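Local coordinates for protein mandelate racemase / muconate lactonizing enzyme (Burkholderia pseudomallei, PDB 2POD) that is of unknown exact function but belongs to the enolase superfamily, binds a sodium ion and may act as a lyase, at residues B[223-226]-B[227-231]; B[56-59]-B[60-64]; B[161-164]-B[165-169]. All coordinates share one frame; numbering follows the deposited sequence.

Contact 1. Residues B[223-226]-B[227-231]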
ATOM      1  N   SER B 223      23.514  -2.970 -17.319  1.00 42.30           N
ATOM      2  CA  SER B 223      22.866  -1.751 -16.781  1.00 42.41           C
ATOM      3  C   SER B 223      22.727  -0.605 -17.795  1.00 40.31           C
ATOM      4  O   SER B 223      22.682   0.564 -17.419  1.00 41.72           O
ATOM      5  CB  SER B 223      23.560  -1.256 -15.495  1.00 43.02           C
ATOM      6  OG  SER B 223      23.694  -2.287 -14.534  1.00 45.98           O
ATOM      7  N   LEU B 224      22.654  -0.947 -19.078  1.00 44.42           N
ATOM      8  CA  LEU B 224      22.858   0.029 -20.155  1.00 43.34           C
ATOM      9  C   LEU B 224      21.550   0.669 -20.616  1.00 41.88           C
ATOM     10  O   LEU B 224      21.551   1.695 -21.289  1.00 41.36           O
ATOM     11  CB  LEU B 224      23.584  -0.616 -21.345  1.00 42.87           C
ATOM     12  CG  LEU B 224      25.076  -0.938 -21.201  1.00 50.38           C
ATOM     13  CD1 LEU B 224      25.579  -1.743 -22.394  1.00 46.16           C
ATOM     14  CD2 LEU B 224      25.905   0.331 -21.022  1.00 55.17           C
ATOM     15  N   TRP B 225      20.431   0.064 -20.237  1.00 39.74           N
ATOM     16  CA  TRP B 225      19.145   0.455 -20.782  1.00 36.22           C
ATOM     17  C   TRP B 225      18.273   1.160 -19.760  1.00 38.03           C
ATOM     18  O   TRP B 225      18.285   0.828 -18.581  1.00 37.12           O
ATOM     19  CB  TRP B 225      18.443  -0.764 -21.366  1.00 36.58           C
ATOM     20  CG  TRP B 225      19.181  -1.319 -22.556  1.00 46.95           C
ATOM     21  CD1 TRP B 225      19.991  -2.421 -22.583  1.00 39.84           C
ATOM     22  CD2 TRP B 225      19.194  -0.776 -23.881  1.00 42.95           C
ATOM     23  NE1 TRP B 225      20.490  -2.605 -23.849  1.00 53.70           N
ATOM     24  CE2 TRP B 225      20.020  -1.608 -24.665  1.00 47.85           C
ATOM     25  CE3 TRP B 225      18.575   0.329 -24.487  1.00 46.95           C
ATOM     26  CZ2 TRP B 225      20.252  -1.370 -26.028  1.00 52.80           C
ATOM     27  CZ3 TRP B 225      18.806   0.570 -25.837  1.00 46.11           C
ATOM     28  CH2 TRP B 225      19.637  -0.281 -26.595  1.00 44.63           C
ATOM     29  N   ASN B 226      17.526   2.153 -20.221  1.00 38.64           N
ATOM     30  CA  ASN B 226      16.481   2.745 -19.408  1.00 41.72           C
ATOM     31  C   ASN B 226      15.152   2.087 -19.716  1.00 42.91           C
ATOM     32  O   ASN B 226      15.118   1.120 -20.482  1.00 43.05           O
ATOM     33  CB  ASN B 226      16.444   4.257 -19.597  1.00 38.26           C
ATOM     34  CG  ASN B 226      17.601   4.941 -18.917  1.00 46.02           C
ATOM     35  OD1 ASN B 226      17.548   5.250 -17.720  1.00 43.82           O
ATOM     36  ND2 ASN B 226      18.668   5.175 -19.673  1.00 46.73           N
ATOM     37  N   LEU B 227      14.071   2.585 -19.117  1.00 36.53           N
ATOM     38  CA  LEU B 227      12.867   1.777 -18.977  1.00 40.03           C
ATOM     39  C   LEU B 227      12.123   1.364 -20.259  1.00 43.45           C
ATOM     40  O   LEU B 227      11.970   0.163 -20.484  1.00 41.94           O
ATOM     41  CB  LEU B 227      11.937   2.290 -17.876  1.00 38.65           C
ATOM     42  CG  LEU B 227      10.766   1.376 -17.527  1.00 45.06           C
ATOM     43  CD1 LEU B 227      11.174   0.226 -16.612  1.00 45.05           C
ATOM     44  CD2 LEU B 227       9.656   2.194 -16.912  1.00 50.18           C
ATOM     45  N   PRO B 228      11.676   2.334 -21.104  1.00 45.60           N
ATOM     46  CA  PRO B 228      10.987   1.886 -22.334  1.00 43.14           C
ATOM     47  C   PRO B 228      11.732   0.911 -23.277  1.00 40.82           C
ATOM     48  O   PRO B 228      11.127  -0.099 -23.668  1.00 41.80           O
ATOM     49  CB  PRO B 228      10.584   3.192 -23.041  1.00 42.75           C
ATOM     50  CG  PRO B 228      10.691   4.245 -22.003  1.00 47.39           C
ATOM     51  CD  PRO B 228      11.729   3.811 -21.019  1.00 41.79           C
ATOM     52  N   PRO B 229      13.018   1.174 -23.631  1.00 39.53           N
ATOM     53  CA  PRO B 229      13.628   0.129 -24.472  1.00 38.70           C
ATOM     54  C   PRO B 229      13.914  -1.198 -23.783  1.00 38.08           C
ATOM     55  O   PRO B 229      13.813  -2.232 -24.435  1.00 46.00           O
ATOM     56  CB  PRO B 229      14.919   0.770 -24.971  1.00 37.71           C
ATOM     57  CG  PRO B 229      15.232   1.806 -23.972  1.00 38.91           C
ATOM     58  CD  PRO B 229      13.950   2.299 -23.410  1.00 36.70           C
ATOM     59  N   ALA B 230      14.241  -1.177 -22.488  1.00 36.01           N
ATOM     60  CA  ALA B 230      14.334  -2.405 -21.691  1.00 38.24           C
ATOM     61  C   ALA B 230      13.087  -3.284 -21.769  1.00 36.50           C
ATOM     62  O   ALA B 230      13.195  -4.494 -21.946  1.00 41.42           O
ATOM     63  CB  ALA B 230      14.678  -2.098 -20.246  1.00 38.85           C
ATOM     64  N   LEU B 231      11.915  -2.665 -21.644  1.00 41.66           N
ATOM     65  CA  LEU B 231      10.631  -3.359 -21.731  1.00 42.03           C
ATOM     66  C   LEU B 231      10.398  -3.916 -23.134  1.00 43.29           C
ATOM     67  O   LEU B 231       9.930  -5.043 -23.307  1.00 45.80           O
ATOM     68  CB  LEU B 231       9.491  -2.404 -21.354  1.00 41.06           C
ATOM     69  CG  LEU B 231       9.384  -1.885 -19.912  1.00 46.41           C
ATOM     70  CD1 LEU B 231       8.229  -0.877 -19.756  1.00 28.57           C
ATOM     71  CD2 LEU B 231       9.249  -3.028 -18.910  1.00 47.58           C
TER
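W225 and P229 meet where a loop turns into helix 227-237, the helix that links parallel strands 216-220 and 244-246 of the enolase-superfamily barrel in a beta-alpha-beta crossover. N226 sits at the N-cap but caps nothing with its amide; what closes the first turn is the backbone. A230 N donates to N226 O over 3.2 Å, with the N-H pointing well at the acceptor (158°). The two prolines in between, P228 and P229, have no N-H to give, which costs nothing in a first turn.

N226 O is also packed by carbon: CD of P229 lies 3.4 Å from it, and CB of A230 comes to 3.3 Å. The indole of W225 sits beside this. With chi1 at -65°, CG stands beside the backbone N, which lays the six-membered part of the indole beside the pyrrolidine of P229. The two groups cross obliquely. At the root of the side chain, CB of W225 rests 4.1 Å from CB of A230.

F180, Y183, A184 and I192 pack on other parts of W225, so the indole is buried between the helix start, helix 181-184 and the loop residues F180 and I192, about 13 Å from the bound sodium. A second subunit brings H316 to N226 and L317 to L227. The ring contact itself is made by W225 CE3, which is 3.7 Å from both CB and CG of P229.

Contact 2. Residues B[56-59]-B[60-64]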
ATOM      1  N   ILE B  56      46.086  -3.354  11.123  1.00 55.70           N
ATOM      2  CA  ILE B  56      47.431  -3.671  11.596  1.00 53.32           C
ATOM      3  C   ILE B  56      47.501  -3.691  13.123  1.00 53.52           C
ATOM      4  O   ILE B  56      47.140  -2.717  13.789  1.00 55.04           O
ATOM      5  CB  ILE B  56      48.506  -2.748  10.933  1.00 53.51           C
ATOM      6  CG1 ILE B  56      48.907  -3.337   9.572  1.00 58.24           C
ATOM      7  CG2 ILE B  56      49.759  -2.588  11.815  1.00 57.74           C
ATOM      8  CD1 ILE B  56      49.287  -2.320   8.519  1.00 58.04           C
ATOM      9  N   GLY B  57      47.932  -4.829  13.665  1.00 52.58           N
ATOM     10  CA  GLY B  57      47.958  -5.042  15.109  1.00 53.17           C
ATOM     11  C   GLY B  57      46.791  -5.852  15.652  1.00 55.37           C
ATOM     12  O   GLY B  57      46.810  -6.262  16.816  1.00 59.57           O
ATOM     13  N   GLU B  58      45.780  -6.090  14.812  1.00 56.36           N
ATOM     14  CA  GLU B  58      44.532  -6.737  15.239  1.00 53.16           C
ATOM     15  C   GLU B  58      44.566  -8.249  15.024  1.00 50.88           C
ATOM     16  O   GLU B  58      45.323  -8.747  14.197  1.00 53.25           O
ATOM     17  CB  GLU B  58      43.335  -6.138  14.496  1.00 54.99           C
ATOM     18  CG  GLU B  58      43.082  -4.660  14.780  1.00 53.16           C
ATOM     19  CD  GLU B  58      42.130  -4.436  15.946  1.00 60.61           C
ATOM     20  OE1 GLU B  58      41.412  -5.387  16.332  1.00 60.30           O
ATOM     21  OE2 GLU B  58      42.096  -3.304  16.473  1.00 59.76           O
ATOM     22  N   ASP B  59      43.740  -8.964  15.783  1.00 47.10           N
ATOM     23  CA  ASP B  59      43.375 -10.361  15.505  1.00 45.73           C
ATOM     24  C   ASP B  59      42.619 -10.489  14.178  1.00 43.25           C
ATOM     25  O   ASP B  59      41.529  -9.949  14.047  1.00 47.57           O
ATOM     26  CB  ASP B  59      42.484 -10.869  16.651  1.00 45.24           C
ATOM     27  CG  ASP B  59      42.480 -12.386  16.787  1.00 45.56           C
ATOM     28  OD1 ASP B  59      42.627 -13.118  15.773  1.00 39.77           O
ATOM     29  OD2 ASP B  59      42.318 -12.840  17.938  1.00 46.85           O
ATOM     30  N   PRO B  60      43.189 -11.210  13.192  1.00 48.02           N
ATOM     31  CA  PRO B  60      42.535 -11.426  11.888  1.00 45.42           C
ATOM     32  C   PRO B  60      41.300 -12.340  11.927  1.00 48.11           C
ATOM     33  O   PRO B  60      40.516 -12.371  10.970  1.00 45.74           O
ATOM     34  CB  PRO B  60      43.634 -12.104  11.064  1.00 43.18           C
ATOM     35  CG  PRO B  60      44.467 -12.797  12.067  1.00 39.26           C
ATOM     36  CD  PRO B  60      44.516 -11.853  13.232  1.00 47.40           C
ATOM     37  N   LEU B  61      41.141 -13.083  13.021  1.00 48.79           N
ATOM     38  CA  LEU B  61      40.042 -14.033  13.158  1.00 47.63           C
ATOM     39  C   LEU B  61      38.741 -13.323  13.541  1.00 44.40           C
ATOM     40  O   LEU B  61      37.660 -13.901  13.458  1.00 45.60           O
ATOM     41  CB  LEU B  61      40.394 -15.115  14.182  1.00 46.29           C
ATOM     42  CG  LEU B  61      40.978 -16.453  13.708  1.00 40.88           C
ATOM     43  CD1 LEU B  61      42.269 -16.292  12.919  1.00 42.65           C
ATOM     44  CD2 LEU B  61      41.208 -17.360  14.911  1.00 38.31           C
ATOM     45  N   GLN B  62      38.851 -12.062  13.939  1.00 42.08           N
ATOM     46  CA  GLN B  62      37.686 -11.254  14.253  1.00 43.36           C
ATOM     47  C   GLN B  62      37.027 -10.660  13.002  1.00 41.66           C
ATOM     48  O   GLN B  62      36.926  -9.447  12.848  1.00 45.06           O
ATOM     49  CB  GLN B  62      38.045 -10.192  15.289  1.00 44.03           C
ATOM     50  CG  GLN B  62      38.494 -10.801  16.607  1.00 45.10           C
ATOM     51  CD  GLN B  62      38.989  -9.785  17.608  1.00 43.71           C
ATOM     52  OE1 GLN B  62      38.916  -8.579  17.382  1.00 48.04           O
ATOM     53  NE2 GLN B  62      39.496 -10.274  18.736  1.00 47.77           N
ATOM     54  N   ILE B  63      36.547 -11.548  12.136  1.00 43.41           N
ATOM     55  CA  ILE B  63      36.203 -11.222  10.757  1.00 43.26           C
ATOM     56  C   ILE B  63      34.939 -10.353  10.683  1.00 45.56           C
ATOM     57  O   ILE B  63      34.938  -9.311  10.020  1.00 47.55           O
ATOM     58  CB  ILE B  63      36.056 -12.511   9.900  1.00 40.95           C
ATOM     59  CG1 ILE B  63      37.404 -13.237   9.798  1.00 41.50           C
ATOM     60  CG2 ILE B  63      35.540 -12.182   8.517  1.00 35.30           C
ATOM     61  CD1 ILE B  63      37.392 -14.505   8.943  1.00 36.26           C
ATOM     62  N   ASP B  64      33.888 -10.773  11.390  1.00 42.49           N
ATOM     63  CA  ASP B  64      32.684  -9.963  11.575  1.00 42.30           C
ATOM     64  C   ASP B  64      32.944  -8.594  12.204  1.00 41.03           C
ATOM     65  O   ASP B  64      32.337  -7.598  11.791  1.00 39.71           O
ATOM     66  CB  ASP B  64      31.633 -10.724  12.395  1.00 44.10           C
ATOM     67  CG  ASP B  64      30.831 -11.720  11.560  1.00 42.33           C
ATOM     68  OD1 ASP B  64      30.772 -11.590  10.313  1.00 49.37           O
ATOM     69  OD2 ASP B  64      30.250 -12.642  12.160  1.00 40.75           O
TER
HETATM   70  O   HOH W   1      39.567 -13.148  18.980  1.00 45.41           O
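From D59 to Q62 the chain makes a type I beta turn, closed by a weak bond from Q62 N to D59 O (3.4 Å), and runs on through an inverse gamma turn centred on Q62, where I63 N reaches back weakly to L61 O. This double bend takes the chain from the loop after helix 40-55 into helix 63-69 of the N-terminal domain.

D59 does most of the side-chain work, and it builds an Asx turn inside the beta turn. Its CG is anti to the backbone N (chi1 -158°), which swings the carboxylate forward over the next two residues. OD1 accepts L61 N at 3.1 Å, meeting it from above the carboxylate plane, 36° out of it. The same oxygen lies 3.4 Å from CB of L61. P60, between them, has no N-H to compete for it.

Q62 comes back toward D59 with its chain extended beyond CG; the two side chains cross at about a right angle, yet the amide and carboxylate planes are only 33° apart. NE2 packs 3.7 Å from CB of D59 but does not bond the carboxylate directly; a water joins the two.

The other amide atom, Q62 OE1, makes a weak hydrogen bond to R65, the same arginine that forms a salt bridge with E58 OE1, so one guanidinium serves both oxygens. NE2 of H66 donates to D59 O, and P60 is buried against L93 and L3. NE2 of Q107 of a third subunit is hydrogen-bonded to L61 O. The bridging water donates to D59 OD2 at 3.0 Å and accepts from Q62 NE2 at 2.9 Å.

Contact 3. Residues B[161-164]-B[165-169]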
ATOM      1  N   ASP B 161      25.681 -20.352 -33.106  1.00 73.96           N
ATOM      2  CA  ASP B 161      25.395 -21.783 -33.252  1.00 75.15           C
ATOM      3  C   ASP B 161      26.602 -22.681 -32.958  1.00 75.53           C
ATOM      4  O   ASP B 161      26.470 -23.699 -32.270  1.00 77.67           O
ATOM      5  CB  ASP B 161      24.799 -22.107 -34.638  1.00 74.09           C
ATOM      6  CG  ASP B 161      25.338 -21.213 -35.757  1.00 78.09           C
ATOM      7  OD1 ASP B 161      26.489 -20.730 -35.671  1.00 81.40           O
ATOM      8  OD2 ASP B 161      24.600 -21.002 -36.743  1.00 84.89           O
ATOM      9  N   GLU B 162      27.769 -22.283 -33.464  1.00 72.92           N
ATOM     10  CA  GLU B 162      29.004 -23.051 -33.313  1.00 71.30           C
ATOM     11  C   GLU B 162      29.498 -23.075 -31.871  1.00 70.34           C
ATOM     12  O   GLU B 162      29.937 -24.116 -31.379  1.00 73.33           O
ATOM     13  CB  GLU B 162      30.099 -22.494 -34.232  1.00 72.09           C
ATOM     14  CG  GLU B 162      30.189 -23.184 -35.584  1.00 75.47           C
ATOM     15  CD  GLU B 162      30.500 -22.218 -36.716  1.00 84.78           C
ATOM     16  OE1 GLU B 162      31.648 -21.717 -36.780  1.00 78.65           O
ATOM     17  OE2 GLU B 162      29.594 -21.962 -37.544  1.00 83.06           O
ATOM     18  N   LEU B 163      29.415 -21.925 -31.205  1.00 68.45           N
ATOM     19  CA  LEU B 163      29.876 -21.765 -29.826  1.00 64.15           C
ATOM     20  C   LEU B 163      29.025 -22.581 -28.851  1.00 62.86           C
ATOM     21  O   LEU B 163      29.550 -23.193 -27.916  1.00 62.93           O
ATOM     22  CB  LEU B 163      29.869 -20.280 -29.450  1.00 63.11           C
ATOM     23  CG  LEU B 163      29.929 -19.827 -27.991  1.00 60.89           C
ATOM     24  CD1 LEU B 163      31.284 -20.121 -27.360  1.00 62.46           C
ATOM     25  CD2 LEU B 163      29.629 -18.358 -27.935  1.00 59.44           C
ATOM     26  N   ALA B 164      27.718 -22.585 -29.100  1.00 60.42           N
ATOM     27  CA  ALA B 164      26.761 -23.388 -28.350  1.00 57.00           C
ATOM     28  C   ALA B 164      27.065 -24.883 -28.429  1.00 56.55           C
ATOM     29  O   ALA B 164      27.186 -25.550 -27.400  1.00 54.21           O
ATOM     30  CB  ALA B 164      25.353 -23.098 -28.835  1.00 56.08           C
ATOM     31  N   LEU B 165      27.214 -25.390 -29.654  1.00 62.21           N
ATOM     32  CA  LEU B 165      27.563 -26.795 -29.911  1.00 59.28           C
ATOM     33  C   LEU B 165      28.894 -27.206 -29.278  1.00 58.24           C
ATOM     34  O   LEU B 165      29.030 -28.318 -28.755  1.00 60.54           O
ATOM     35  CB  LEU B 165      27.588 -27.066 -31.417  1.00 60.12           C
ATOM     36  CG  LEU B 165      26.236 -27.118 -32.143  1.00 63.39           C
ATOM     37  CD1 LEU B 165      26.424 -26.933 -33.649  1.00 54.02           C
ATOM     38  CD2 LEU B 165      25.472 -28.416 -31.838  1.00 60.78           C
ATOM     39  N   ASP B 166      29.856 -26.289 -29.317  1.00 56.78           N
ATOM     40  CA  ASP B 166      31.165 -26.476 -28.706  1.00 59.68           C
ATOM     41  C   ASP B 166      31.104 -26.545 -27.173  1.00 61.74           C
ATOM     42  O   ASP B 166      31.781 -27.377 -26.562  1.00 65.85           O
ATOM     43  CB  ASP B 166      32.114 -25.363 -29.178  1.00 60.15           C
ATOM     44  CG  ASP B 166      33.489 -25.447 -28.549  1.00 65.17           C
ATOM     45  OD1 ASP B 166      34.039 -24.374 -28.231  1.00 65.75           O
ATOM     46  OD2 ASP B 166      34.026 -26.567 -28.380  1.00 71.49           O
ATOM     47  N   LEU B 167      30.296 -25.684 -26.559  1.00 60.35           N
ATOM     48  CA  LEU B 167      30.112 -25.716 -25.106  1.00 59.53           C
ATOM     49  C   LEU B 167      29.384 -26.968 -24.633  1.00 60.14           C
ATOM     50  O   LEU B 167      29.714 -27.524 -23.585  1.00 59.72           O
ATOM     51  CB  LEU B 167      29.384 -24.465 -24.613  1.00 57.05           C
ATOM     52  CG  LEU B 167      30.237 -23.200 -24.558  1.00 56.42           C
ATOM     53  CD1 LEU B 167      29.366 -21.978 -24.586  1.00 48.53           C
ATOM     54  CD2 LEU B 167      31.165 -23.184 -23.349  1.00 59.12           C
ATOM     55  N   LEU B 168      28.406 -27.406 -25.421  1.00 62.83           N
ATOM     56  CA  LEU B 168      27.656 -28.623 -25.142  1.00 65.55           C
ATOM     57  C   LEU B 168      28.516 -29.892 -25.208  1.00 67.98           C
ATOM     58  O   LEU B 168      28.258 -30.852 -24.476  1.00 69.53           O
ATOM     59  CB  LEU B 168      26.466 -28.733 -26.097  1.00 69.09           C
ATOM     60  CG  LEU B 168      25.312 -29.647 -25.682  1.00 68.22           C
ATOM     61  CD1 LEU B 168      24.357 -28.922 -24.746  1.00 76.64           C
ATOM     62  CD2 LEU B 168      24.583 -30.156 -26.913  1.00 75.22           C
ATOM     63  N   ASP B 169      29.530 -29.884 -26.075  1.00 68.68           N
ATOM     64  CA  ASP B 169      30.475 -30.998 -26.200  1.00 70.09           C
ATOM     65  C   ASP B 169      31.361 -31.182 -24.967  1.00 69.51           C
ATOM     66  O   ASP B 169      31.684 -32.312 -24.599  1.00 68.99           O
ATOM     67  CB  ASP B 169      31.350 -30.831 -27.446  1.00 74.26           C
ATOM     68  CG  ASP B 169      31.441 -32.106 -28.279  1.00 81.25           C
ATOM     69  OD1 ASP B 169      31.674 -33.198 -27.712  1.00 79.73           O
ATOM     70  OD2 ASP B 169      31.280 -32.011 -29.514  1.00 89.78           O
TER
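L163 and L167, one turn apart on alpha-helix 160-170, lie side by side and point the same way, their CD1 atoms 3.8 Å apart. They get there by different torsions: CG of L163 is anti to the backbone N (chi1 163°), whereas CG of L167 is anti to the carbonyl carbon (chi1 -76°), which also brings CG of L167 within 3.4 Å of L163 O.

Behind these side chains stand four successive i to i+4 bonds. The shortest, L167 N to L163 O at 2.9 Å, joins the leucine pair itself; the others run from L165, D166 and L168 back to D161, E162 and A164. L165 lays CG and CD1 against D161 O, 3.4 and 3.5 Å away. D161 OD1 accepts a weak bond from E162 N, and the carboxylate of D166 is held by a salt bridge to R350.

Further out, L163, A164 and L167 all rest on M175 of strand 174-177, so this face turns to the barrel. L163 also meets A155 and F156 of helix 152-158, while D161, A164 and L165 pack against helix 202-210.

From the N terminus, contact 2 comes first, then contact 3, then contact 1. All three are local: each is a continuous run, so none closes a long loop, and they follow in series without nesting or crossing. Contact 2 joins helices 40-55 and 63-69 in the N-terminal domain. The other two belong to the barrel domain: contact 3 lies on the helix leading into strand 174-177, and contact 1 starts the helix that leaves the adjacent parallel strand 216-220. Their centres are about 29 Å apart, whereas the centre of contact 2 is about 47 Å from that of contact 3 and about 43 Å from that of contact 1, across the chain's centre from both.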